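Local atomic coordinates of bifunctional pinoresinol-lariciresinol reductase 1 (PDB entry 1QYD), a protein that catalyses the NADPH-dependent, enantioselective reduction of (-)-pinoresinol to (-)-lariciresinol and onward to (+)-secoisolariciresinol in lignan biosynthesis. Residues A[62-67]-A[93-98]; A[124-129]-A[272-277]; A[219-224]-A[282-287]. All coordinates share one frame; numbering follows the deposited sequence.

Contact 1 is a surface contact of the Rossmann-type nucleotide-binding part, its centre about 20 Å from that of the chain, and it also faces the second subunit. Contact 2 is buried and joins the loop before helix 133-147 to the short helix 272-275, next to the inferred substrate-binding His271. Contact 3, partly buried, ties two loops together beside strands 217-219 and 290-292. Contacts 2 and 3 both draw on helix 272-275 or the chain after it, and their segments alternate along the chain, whereas contact 1 closes before either opens. Ion pairs dominate at the surface, a glutamine amide between alanine, leucine and histidine in contact 2, and an arginine among aromatic rings in contact 3.

Contact 1. Residues A[62-67]-A[93-98]; sequences ASLDDH and ILEQLK
Asp65, Glu95 and Lys98 form a small salt-bridge network at the protein surface, beside a leucine, where the loop after strand 58-60 meets the start of helix 96-105. Within 93-98, Lys98 NZ lies 3.1 Å from Glu95 OE2, a salt bridge with a weak hydrogen bond; the ion pair that spans the two segments, Lys98 NZ to Asp65 OD2, is long at 3.9 Å. The lysine chain bends only at its last torsion (chi4 73°), turning NZ toward Glu95, while Lys98 CE stays 3.3 Å from Asp65 OD2. Beside the charges, Leu64 CD1 approaches Glu95 OE1 to 3.7 Å, and Leu64 O lies 3.6 Å from Lys98 CD. The side chain of Leu64 is about 6 Å from that of Arg36, an inferred NADP(+)-binding residue. Asp65 OD2 and Glu95 OE1 are 4.1 Å apart, and an alanine at Lys98 would probably leave these like charges facing each other without the ammonium between them. Lys266 of the second subunit adds weak, long ion pairs to both acids. In the parallel sheet of the Rossmann-type fold, 62-67 links edge strand 58-60 to helix 67-74, and helix 96-105 connects strand 79-82 to strand 111-113.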
loop_
_atom_site.group_PDB
_atom_site.type_symbol
_atom_site.label_atom_id
_atom_site.label_comp_id
_atom_site.label_asym_id
_atom_site.label_seq_id
_atom_site.Cartn_x
_atom_site.Cartn_y
_atom_site.Cartn_z
ATOM N N ALA A 62 7.666 -17.807 15.809
ATOM C CA ALA A 62 8.320 -16.867 14.909
ATOM C C ALA A 62 7.586 -15.679 14.304
ATOM O O ALA A 62 6.375 -15.710 14.140
ATOM C CB ALA A 62 8.903 -17.659 13.755
ATOM N N SER A 63 8.320 -14.605 14.003
ATOM C CA SER A 63 7.806 -13.481 13.234
ATOM C C SER A 63 8.524 -13.520 11.874
ATOM O O SER A 63 9.474 -14.293 11.662
ATOM C CB SER A 63 8.104 -12.176 13.969
ATOM O OG SER A 63 7.772 -10.972 13.285
ATOM N N LEU A 64 8.084 -12.709 10.899
ATOM C CA LEU A 64 8.708 -12.699 9.583
ATOM C C LEU A 64 9.949 -11.843 9.458
ATOM O O LEU A 64 10.757 -12.009 8.532
ATOM C CB LEU A 64 7.713 -12.232 8.579
ATOM C CG LEU A 64 6.702 -13.264 8.230
ATOM C CD1 LEU A 64 5.417 -12.558 7.863
ATOM C CD2 LEU A 64 7.252 -14.152 7.148
ATOM N N ASP A 65 10.036 -10.912 10.420
ATOM C CA ASP A 65 11.141 -9.976 10.519
ATOM C C ASP A 65 12.420 -10.575 11.059
ATOM O O ASP A 65 13.510 -10.084 10.753
ATOM C CB ASP A 65 10.725 -8.809 11.397
ATOM C CG ASP A 65 9.960 -7.731 10.652
ATOM O OD1 ASP A 65 10.286 -6.557 10.860
ATOM O OD2 ASP A 65 9.053 -8.071 9.882
ATOM N N ASP A 66 12.279 -11.630 11.871
ATOM C CA ASP A 66 13.434 -12.329 12.388
ATOM C C ASP A 66 13.945 -13.314 11.341
ATOM O O ASP A 66 13.605 -14.502 11.328
ATOM C CB ASP A 66 13.055 -13.064 13.653
ATOM C CG ASP A 66 14.276 -13.125 14.549
ATOM O OD1 ASP A 66 14.895 -14.192 14.670
ATOM O OD2 ASP A 66 14.601 -12.070 15.107
ATOM N N HIS A 67 14.779 -12.779 10.443
ATOM C CA HIS A 67 15.337 -13.531 9.322
ATOM C C HIS A 67 16.064 -14.811 9.714
ATOM O O HIS A 67 15.882 -15.863 9.084
ATOM C CB HIS A 67 16.275 -12.595 8.554
ATOM C CG HIS A 67 17.137 -13.233 7.473
ATOM N ND1 HIS A 67 16.905 -14.351 6.798
ATOM C CD2 HIS A 67 18.334 -12.716 7.050
ATOM C CE1 HIS A 67 17.916 -14.515 5.994
ATOM N NE2 HIS A 67 18.773 -13.538 6.144
ATOM N N ILE A 93 0.769 -9.067 1.793
ATOM C CA ILE A 93 1.161 -9.873 0.644
ATOM C C ILE A 93 2.642 -9.683 0.345
ATOM O O ILE A 93 3.321 -10.656 0.031
ATOM C CB ILE A 93 0.267 -9.485 -0.581
ATOM C CG1 ILE A 93 -0.988 -10.343 -0.428
ATOM C CG2 ILE A 93 0.914 -9.713 -1.959
ATOM C CD1 ILE A 93 -2.031 -10.193 -1.560
ATOM N N LEU A 94 3.133 -8.437 0.438
ATOM C CA LEU A 94 4.537 -8.048 0.280
ATOM C C LEU A 94 5.508 -8.366 1.428
ATOM O O LEU A 94 6.678 -7.997 1.391
ATOM C CB LEU A 94 4.545 -6.559 -0.005
ATOM C CG LEU A 94 4.623 -6.000 -1.421
ATOM C CD1 LEU A 94 4.033 -6.912 -2.478
ATOM C CD2 LEU A 94 3.898 -4.702 -1.382
ATOM N N GLU A 95 5.014 -9.015 2.493
ATOM C CA GLU A 95 5.775 -9.521 3.640
ATOM C C GLU A 95 6.461 -10.803 3.243
ATOM O O GLU A 95 7.493 -11.185 3.769
ATOM C CB GLU A 95 4.862 -9.838 4.815
ATOM C CG GLU A 95 4.402 -8.612 5.592
ATOM C CD GLU A 95 5.344 -8.095 6.690
ATOM O OE1 GLU A 95 5.776 -8.886 7.538
ATOM O OE2 GLU A 95 5.607 -6.888 6.713
ATOM N N GLN A 96 5.819 -11.502 2.319
ATOM C CA GLN A 96 6.298 -12.714 1.691
ATOM C C GLN A 96 7.642 -12.547 0.996
ATOM O O GLN A 96 8.228 -13.564 0.636
ATOM C CB GLN A 96 5.323 -13.162 0.662
ATOM C CG GLN A 96 3.973 -13.409 1.230
ATOM C CD GLN A 96 3.082 -13.921 0.130
ATOM O OE1 GLN A 96 2.458 -13.164 -0.590
ATOM N NE2 GLN A 96 3.021 -15.222 -0.052
ATOM N N LEU A 97 8.110 -11.306 0.727
ATOM C CA LEU A 97 9.407 -11.024 0.106
ATOM C C LEU A 97 10.548 -11.420 1.036
ATOM O O LEU A 97 11.469 -12.127 0.627
ATOM C CB LEU A 97 9.442 -9.539 -0.269
ATOM C CG LEU A 97 8.575 -9.218 -1.533
ATOM C CD1 LEU A 97 8.355 -7.743 -1.695
ATOM C CD2 LEU A 97 9.288 -9.669 -2.792
ATOM N N LYS A 98 10.389 -11.049 2.319
ATOM C CA LYS A 98 11.179 -11.482 3.465
ATOM C C LYS A 98 11.216 -12.997 3.504
ATOM O O LYS A 98 12.289 -13.568 3.612
ATOM C CB LYS A 98 10.563 -11.046 4.788
ATOM C CG LYS A 98 10.156 -9.586 4.932
ATOM C CD LYS A 98 9.818 -9.338 6.383
ATOM C CE LYS A 98 9.805 -7.844 6.663
ATOM N NZ LYS A 98 8.638 -7.193 6.096
#

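Contact 2. Residues A[124-129]-A[272-277]; sequences MEHALQ and LYQIFF
Ala127 and Gln274 bring the two backbones closest, 6.9 Å between their CA atoms, where the irregular loop between strand 111-113 and helix 133-147 is brought up to the short helix 272-275. That single turn is marked by the backbone hydrogen bond from Phe276 N to Leu272 O, after which the chain leaves helical geometry. Gln274 carries most of the contact. Its chain bends at chi2 (-73°), which sets Gln274 CD 3.5 Å from Ala127 CB and 3.7 Å from Ala127 CA. The flat amide thus rests against the small side chain of Ala127, its two terminal atoms reaching the methyl group and the start of Leu128. The amide is probably turned over in the model, and its oxygen and nitrogen are therefore not told apart with confidence; the atom modelled as Gln274 NE2 lies 3.0 Å from Leu128 N. Leu128 supplies the apolar part: Leu128 CD1 sits 4.1 Å from Tyr273 CB, the two side chains crossing at a slant, and the leucine also packs on Leu255 of helix 252-258. His126 runs past Gln274 in the opposite direction, with its ring plane turned 62° from the amide plane. The backbone of Gln274 is hydrogen-bonded to Asp280, whose side chain accepts a weak hydrogen bond from His126 NE2, so the helical turn and the loop share a neighbour. Chemically the contact is an amide between an alanine methyl, a leucine and a histidine, and the side chain of Gln274 is about 5 Å from that of His271, the inferred substrate-binding residue. Glu125 lies close to Asp280, and this cluster of negative charge is likely to favour a protonated His126 imidazole or to raise the pKa of one of the acids.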
loop_
_atom_site.group_PDB
_atom_site.type_symbol
_atom_site.label_atom_id
_atom_site.label_comp_id
_atom_site.label_asym_id
_atom_site.label_seq_id
_atom_site.Cartn_x
_atom_site.Cartn_y
_atom_site.Cartn_z
ATOM N N MET A 124 -2.591 -11.350 -17.693
ATOM C CA MET A 124 -2.701 -9.981 -18.142
ATOM C C MET A 124 -2.812 -8.937 -17.035
ATOM O O MET A 124 -1.953 -8.071 -16.859
ATOM C CB MET A 124 -3.914 -9.827 -19.089
ATOM C CG MET A 124 -3.946 -10.508 -20.437
ATOM S SD MET A 124 -2.447 -10.130 -21.386
ATOM C CE MET A 124 -1.666 -11.724 -21.419
ATOM N N GLU A 125 -3.914 -9.116 -16.290
ATOM C CA GLU A 125 -4.521 -8.180 -15.368
ATOM C C GLU A 125 -4.157 -6.699 -15.633
ATOM O O GLU A 125 -3.294 -6.007 -15.079
ATOM C CB GLU A 125 -4.201 -8.658 -13.946
ATOM C CG GLU A 125 -4.703 -10.081 -13.591
ATOM C CD GLU A 125 -6.173 -10.542 -13.684
ATOM O OE1 GLU A 125 -7.109 -9.774 -13.919
ATOM O OE2 GLU A 125 -6.387 -11.738 -13.495
ATOM N N HIS A 126 -4.857 -6.473 -16.762
ATOM C CA HIS A 126 -5.191 -5.323 -17.620
ATOM C C HIS A 126 -6.274 -4.478 -16.948
ATOM O O HIS A 126 -6.868 -3.578 -17.536
ATOM C CB HIS A 126 -5.739 -5.873 -18.939
ATOM C CG HIS A 126 -6.698 -7.042 -18.626
ATOM N ND1 HIS A 126 -6.335 -8.313 -18.508
ATOM C CD2 HIS A 126 -8.031 -6.977 -18.283
ATOM C CE1 HIS A 126 -7.369 -8.997 -18.100
ATOM N NE2 HIS A 126 -8.395 -8.195 -17.963
ATOM N N ALA A 127 -6.559 -4.937 -15.726
ATOM C CA ALA A 127 -7.572 -4.558 -14.780
ATOM C C ALA A 127 -7.753 -3.112 -14.426
ATOM O O ALA A 127 -6.813 -2.315 -14.397
ATOM C CB ALA A 127 -7.312 -5.314 -13.510
ATOM N N LEU A 128 -9.034 -2.841 -14.147
ATOM C CA LEU A 128 -9.497 -1.534 -13.716
ATOM C C LEU A 128 -8.882 -1.332 -12.333
ATOM O O LEU A 128 -8.758 -2.279 -11.554
ATOM C CB LEU A 128 -11.031 -1.490 -13.579
ATOM C CG LEU A 128 -12.006 -1.901 -14.700
ATOM C CD1 LEU A 128 -13.302 -2.416 -14.063
ATOM C CD2 LEU A 128 -12.241 -0.737 -15.654
ATOM N N GLN A 129 -8.470 -0.105 -12.016
ATOM C CA GLN A 129 -7.880 0.257 -10.730
ATOM C C GLN A 129 -9.019 0.451 -9.700
ATOM O O GLN A 129 -10.172 0.532 -10.161
ATOM C CB GLN A 129 -7.050 1.554 -10.932
ATOM C CG GLN A 129 -6.135 1.685 -12.182
ATOM C CD GLN A 129 -6.842 1.731 -13.557
ATOM O OE1 GLN A 129 -7.745 2.543 -13.818
ATOM N NE2 GLN A 129 -6.467 0.828 -14.473
ATOM N N LEU A 272 -14.793 -8.025 -9.063
ATOM C CA LEU A 272 -16.119 -8.545 -9.321
ATOM C C LEU A 272 -16.545 -8.123 -10.717
ATOM O O LEU A 272 -17.436 -8.705 -11.331
ATOM C CB LEU A 272 -17.013 -7.965 -8.288
ATOM C CG LEU A 272 -18.450 -8.321 -8.215
ATOM C CD1 LEU A 272 -18.639 -9.764 -7.843
ATOM C CD2 LEU A 272 -19.064 -7.441 -7.152
ATOM N N TYR A 273 -15.896 -7.065 -11.197
ATOM C CA TYR A 273 -16.110 -6.566 -12.525
ATOM C C TYR A 273 -15.109 -7.197 -13.494
ATOM O O TYR A 273 -15.334 -7.181 -14.698
ATOM C CB TYR A 273 -16.036 -5.024 -12.443
ATOM C CG TYR A 273 -17.301 -4.389 -11.800
ATOM C CD1 TYR A 273 -18.089 -3.490 -12.542
ATOM C CD2 TYR A 273 -17.743 -4.718 -10.505
ATOM C CE1 TYR A 273 -19.271 -2.942 -12.024
ATOM C CE2 TYR A 273 -18.929 -4.179 -9.978
ATOM C CZ TYR A 273 -19.690 -3.293 -10.743
ATOM O OH TYR A 273 -20.881 -2.776 -10.246
ATOM N N GLN A 274 -14.016 -7.823 -13.041
ATOM C CA GLN A 274 -13.111 -8.560 -13.918
ATOM C C GLN A 274 -13.637 -9.980 -14.023
ATOM O O GLN A 274 -13.497 -10.588 -15.073
ATOM C CB GLN A 274 -11.714 -8.634 -13.350
ATOM C CG GLN A 274 -11.141 -7.371 -12.713
ATOM C CD GLN A 274 -10.705 -6.208 -13.592
ATOM O OE1 GLN A 274 -10.378 -6.319 -14.779
ATOM N NE2 GLN A 274 -10.648 -5.033 -12.976
ATOM N N ILE A 275 -14.194 -10.556 -12.938
ATOM C CA ILE A 275 -14.896 -11.851 -12.887
ATOM C C ILE A 275 -16.159 -11.935 -13.815
ATOM O O ILE A 275 -16.273 -12.795 -14.702
ATOM C CB ILE A 275 -15.342 -12.152 -11.407
ATOM C CG1 ILE A 275 -14.179 -12.285 -10.487
ATOM C CG2 ILE A 275 -16.037 -13.491 -11.313
ATOM C CD1 ILE A 275 -14.652 -12.425 -9.022
ATOM N N PHE A 276 -17.152 -11.042 -13.620
ATOM C CA PHE A 276 -18.417 -11.092 -14.354
ATOM C C PHE A 276 -18.622 -9.913 -15.327
ATOM O O PHE A 276 -19.626 -9.203 -15.207
ATOM C CB PHE A 276 -19.625 -11.137 -13.345
ATOM C CG PHE A 276 -19.577 -12.098 -12.148
ATOM C CD1 PHE A 276 -19.828 -13.451 -12.319
ATOM C CD2 PHE A 276 -19.275 -11.609 -10.865
ATOM C CE1 PHE A 276 -19.779 -14.311 -11.218
ATOM C CE2 PHE A 276 -19.224 -12.468 -9.760
ATOM C CZ PHE A 276 -19.479 -13.826 -9.938
ATOM N N PHE A 277 -17.689 -9.662 -16.277
ATOM C CA PHE A 277 -17.774 -8.653 -17.342
ATOM C C PHE A 277 -16.699 -8.791 -18.413
ATOM O O PHE A 277 -17.023 -8.713 -19.608
ATOM C CB PHE A 277 -17.617 -7.219 -16.886
ATOM C CG PHE A 277 -18.879 -6.555 -16.390
ATOM C CD1 PHE A 277 -18.937 -6.095 -15.063
ATOM C CD2 PHE A 277 -19.983 -6.424 -17.242
ATOM C CE1 PHE A 277 -20.101 -5.511 -14.584
ATOM C CE2 PHE A 277 -21.146 -5.832 -16.747
ATOM C CZ PHE A 277 -21.205 -5.379 -15.424
#

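Contact 3. Residues A[219-224]-A[282-287]; sequences YIRPPM and YNFEIG
Arg221 reaches across from 219-224 into a group of aromatic and aliphatic side chains of 282-287. Its CB points toward that segment, and from CG to NE the chain is extended, crossing the Tyr282 ring at a slant. Arg221 CG already lies near Tyr282 CE1; Arg221 CD is 3.4 Å from Tyr282 CE1, and Arg221 NE is 3.7 Å from Tyr282 CD1. Arg221 CZ then stands over the face of the Tyr282 ring, 4.4 Å from its centroid, in a cation-pi interaction; a second, off-centre one is made with the Phe284 ring. At the tip both terminal nitrogens grip a single backbone oxygen, which lies in the guanidinium plane: Arg221 NH1 bonds to Phe284 O at 3.0 Å (N-H...O 151°), approaching nearly along the C=O axis. Arg221 NH2 bonds to Phe284 O at 3.3 Å (140°) from above the carbonyl plane. NH2 also donates to Leu281 O and lies over the rim of the Phe284 ring, while Arg221 NH1 is 3.3 Å from Ile286 CG1. This end-on grip would limit the rotation of the guanidinium, and the carbonyl oxygens of Phe284 and Leu281 and the two ring faces would probably stabilise its positive charge. Tyr219 packs beside it, Tyr219 CD2 3.7 Å from Ile286 CG1, and its tip meets that of Phe284 in an oblique pair with the ring planes at 51°. The contact thus fastens the loop after helix 272-275 to the end of strand 217-219. Tyr219 is backbone-bonded to Ile291 of strand 290-292, Arg221 N to the side chain of Glu292 in that strand, and Arg221 and Tyr282 both pack on Ile193 of strand 191-195.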
loop_
_atom_site.group_PDB
_atom_site.type_symbol
_atom_site.label_atom_id
_atom_site.label_comp_id
_atom_site.label_asym_id
_atom_site.label_seq_id
_atom_site.Cartn_x
_atom_site.Cartn_y
_atom_site.Cartn_z
ATOM N N TYR A 219 -4.241 -24.342 -12.039
ATOM C CA TYR A 219 -5.604 -23.824 -12.098
ATOM C C TYR A 219 -6.576 -24.867 -11.549
ATOM O O TYR A 219 -6.422 -26.065 -11.778
ATOM C CB TYR A 219 -5.991 -23.500 -13.540
ATOM C CG TYR A 219 -5.194 -22.390 -14.226
ATOM C CD1 TYR A 219 -5.338 -21.070 -13.813
ATOM C CD2 TYR A 219 -4.322 -22.677 -15.279
ATOM C CE1 TYR A 219 -4.617 -20.053 -14.451
ATOM C CE2 TYR A 219 -3.602 -21.668 -15.915
ATOM C CZ TYR A 219 -3.753 -20.360 -15.499
ATOM O OH TYR A 219 -3.055 -19.348 -16.129
ATOM N N ILE A 220 -7.553 -24.490 -10.731
ATOM C CA ILE A 220 -8.583 -25.440 -10.339
ATOM C C ILE A 220 -9.733 -24.883 -11.176
ATOM O O ILE A 220 -10.115 -23.699 -11.091
ATOM C CB ILE A 220 -8.892 -25.360 -8.844
ATOM C CG1 ILE A 220 -7.650 -25.386 -7.957
ATOM C CG2 ILE A 220 -9.737 -26.586 -8.550
ATOM C CD1 ILE A 220 -7.861 -25.597 -6.447
ATOM N N ARG A 221 -10.165 -25.763 -12.101
ATOM C CA ARG A 221 -11.211 -25.437 -13.072
ATOM C C ARG A 221 -12.239 -26.534 -13.109
ATOM O O ARG A 221 -12.388 -27.131 -14.178
ATOM C CB ARG A 221 -10.615 -25.267 -14.493
ATOM C CG ARG A 221 -10.220 -23.850 -14.796
ATOM C CD ARG A 221 -9.731 -23.663 -16.205
ATOM N NE ARG A 221 -9.512 -22.232 -16.395
ATOM C CZ ARG A 221 -9.005 -21.700 -17.515
ATOM N NH1 ARG A 221 -8.636 -22.417 -18.584
ATOM N NH2 ARG A 221 -8.905 -20.384 -17.570
ATOM N N PRO A 222 -12.956 -26.901 -12.021
ATOM C CA PRO A 222 -13.611 -28.196 -11.895
ATOM C C PRO A 222 -14.727 -28.121 -12.889
ATOM O O PRO A 222 -15.454 -27.129 -12.909
ATOM C CB PRO A 222 -14.116 -28.302 -10.521
ATOM C CG PRO A 222 -13.414 -27.181 -9.826
ATOM C CD PRO A 222 -13.290 -26.083 -10.872
ATOM N N PRO A 223 -14.790 -29.095 -13.803
ATOM C CA PRO A 223 -15.616 -29.019 -15.013
ATOM C C PRO A 223 -17.054 -28.536 -14.744
ATOM O O PRO A 223 -17.519 -27.529 -15.295
ATOM C CB PRO A 223 -15.513 -30.424 -15.551
ATOM C CG PRO A 223 -14.187 -30.963 -15.023
ATOM C CD PRO A 223 -14.159 -30.410 -13.633
ATOM N N MET A 224 -17.677 -29.218 -13.766
ATOM C CA MET A 224 -19.051 -28.974 -13.340
ATOM C C MET A 224 -19.375 -27.581 -12.799
ATOM O O MET A 224 -20.509 -27.091 -12.941
ATOM C CB MET A 224 -19.453 -29.993 -12.270
ATOM C CG MET A 224 -19.734 -31.353 -12.889
ATOM S SD MET A 224 -20.561 -32.554 -11.806
ATOM C CE MET A 224 -22.208 -31.895 -11.877
ATOM N N TYR A 282 -12.195 -17.829 -16.861
ATOM C CA TYR A 282 -12.218 -18.842 -17.893
ATOM C C TYR A 282 -11.933 -18.288 -19.284
ATOM O O TYR A 282 -11.799 -19.085 -20.207
ATOM C CB TYR A 282 -13.573 -19.531 -17.930
ATOM C CG TYR A 282 -13.405 -20.978 -18.356
ATOM C CD1 TYR A 282 -13.029 -21.910 -17.400
ATOM C CD2 TYR A 282 -13.533 -21.391 -19.684
ATOM C CE1 TYR A 282 -12.766 -23.234 -17.755
ATOM C CE2 TYR A 282 -13.269 -22.717 -20.052
ATOM C CZ TYR A 282 -12.881 -23.636 -19.080
ATOM O OH TYR A 282 -12.568 -24.943 -19.416
ATOM N N ASN A 283 -11.792 -16.975 -19.526
ATOM C CA ASN A 283 -11.533 -16.424 -20.850
ATOM C C ASN A 283 -10.126 -16.663 -21.415
ATOM O O ASN A 283 -9.593 -15.831 -22.170
ATOM C CB ASN A 283 -11.817 -14.909 -20.834
ATOM C CG ASN A 283 -10.801 -13.957 -20.170
ATOM O OD1 ASN A 283 -9.942 -14.354 -19.381
ATOM N ND2 ASN A 283 -10.843 -12.656 -20.452
ATOM N N PHE A 284 -9.463 -17.785 -21.081
ATOM C CA PHE A 284 -8.128 -18.051 -21.605
ATOM C C PHE A 284 -7.731 -19.512 -21.509
ATOM O O PHE A 284 -8.257 -20.360 -20.784
ATOM C CB PHE A 284 -7.054 -17.192 -20.869
ATOM C CG PHE A 284 -7.040 -17.444 -19.377
ATOM C CD1 PHE A 284 -7.803 -16.628 -18.557
ATOM C CD2 PHE A 284 -6.341 -18.529 -18.855
ATOM C CE1 PHE A 284 -7.875 -16.913 -17.198
ATOM C CE2 PHE A 284 -6.416 -18.805 -17.505
ATOM C CZ PHE A 284 -7.184 -18.002 -16.666
ATOM N N GLU A 285 -6.634 -19.654 -22.231
ATOM C CA GLU A 285 -5.920 -20.882 -22.456
ATOM C C GLU A 285 -5.221 -21.400 -21.246
ATOM O O GLU A 285 -4.877 -20.612 -20.366
ATOM C CB GLU A 285 -4.898 -20.649 -23.574
ATOM C CG GLU A 285 -4.257 -19.238 -23.696
ATOM C CD GLU A 285 -3.386 -18.728 -22.549
ATOM O OE1 GLU A 285 -3.347 -17.515 -22.315
ATOM O OE2 GLU A 285 -2.726 -19.543 -21.899
ATOM N N ILE A 286 -5.008 -22.706 -21.147
ATOM C CA ILE A 286 -4.131 -23.121 -20.077
ATOM C C ILE A 286 -2.828 -23.246 -20.834
ATOM O O ILE A 286 -2.012 -22.320 -20.720
ATOM C CB ILE A 286 -4.610 -24.462 -19.400
ATOM C CG1 ILE A 286 -5.709 -24.040 -18.439
ATOM C CG2 ILE A 286 -3.536 -25.207 -18.584
ATOM C CD1 ILE A 286 -6.344 -25.146 -17.609
ATOM N N GLY A 287 -2.661 -24.305 -21.653
ATOM C CA GLY A 287 -1.430 -24.574 -22.393
ATOM C C GLY A 287 -0.177 -24.592 -21.514
ATOM O O GLY A 287 -0.262 -24.775 -20.304
#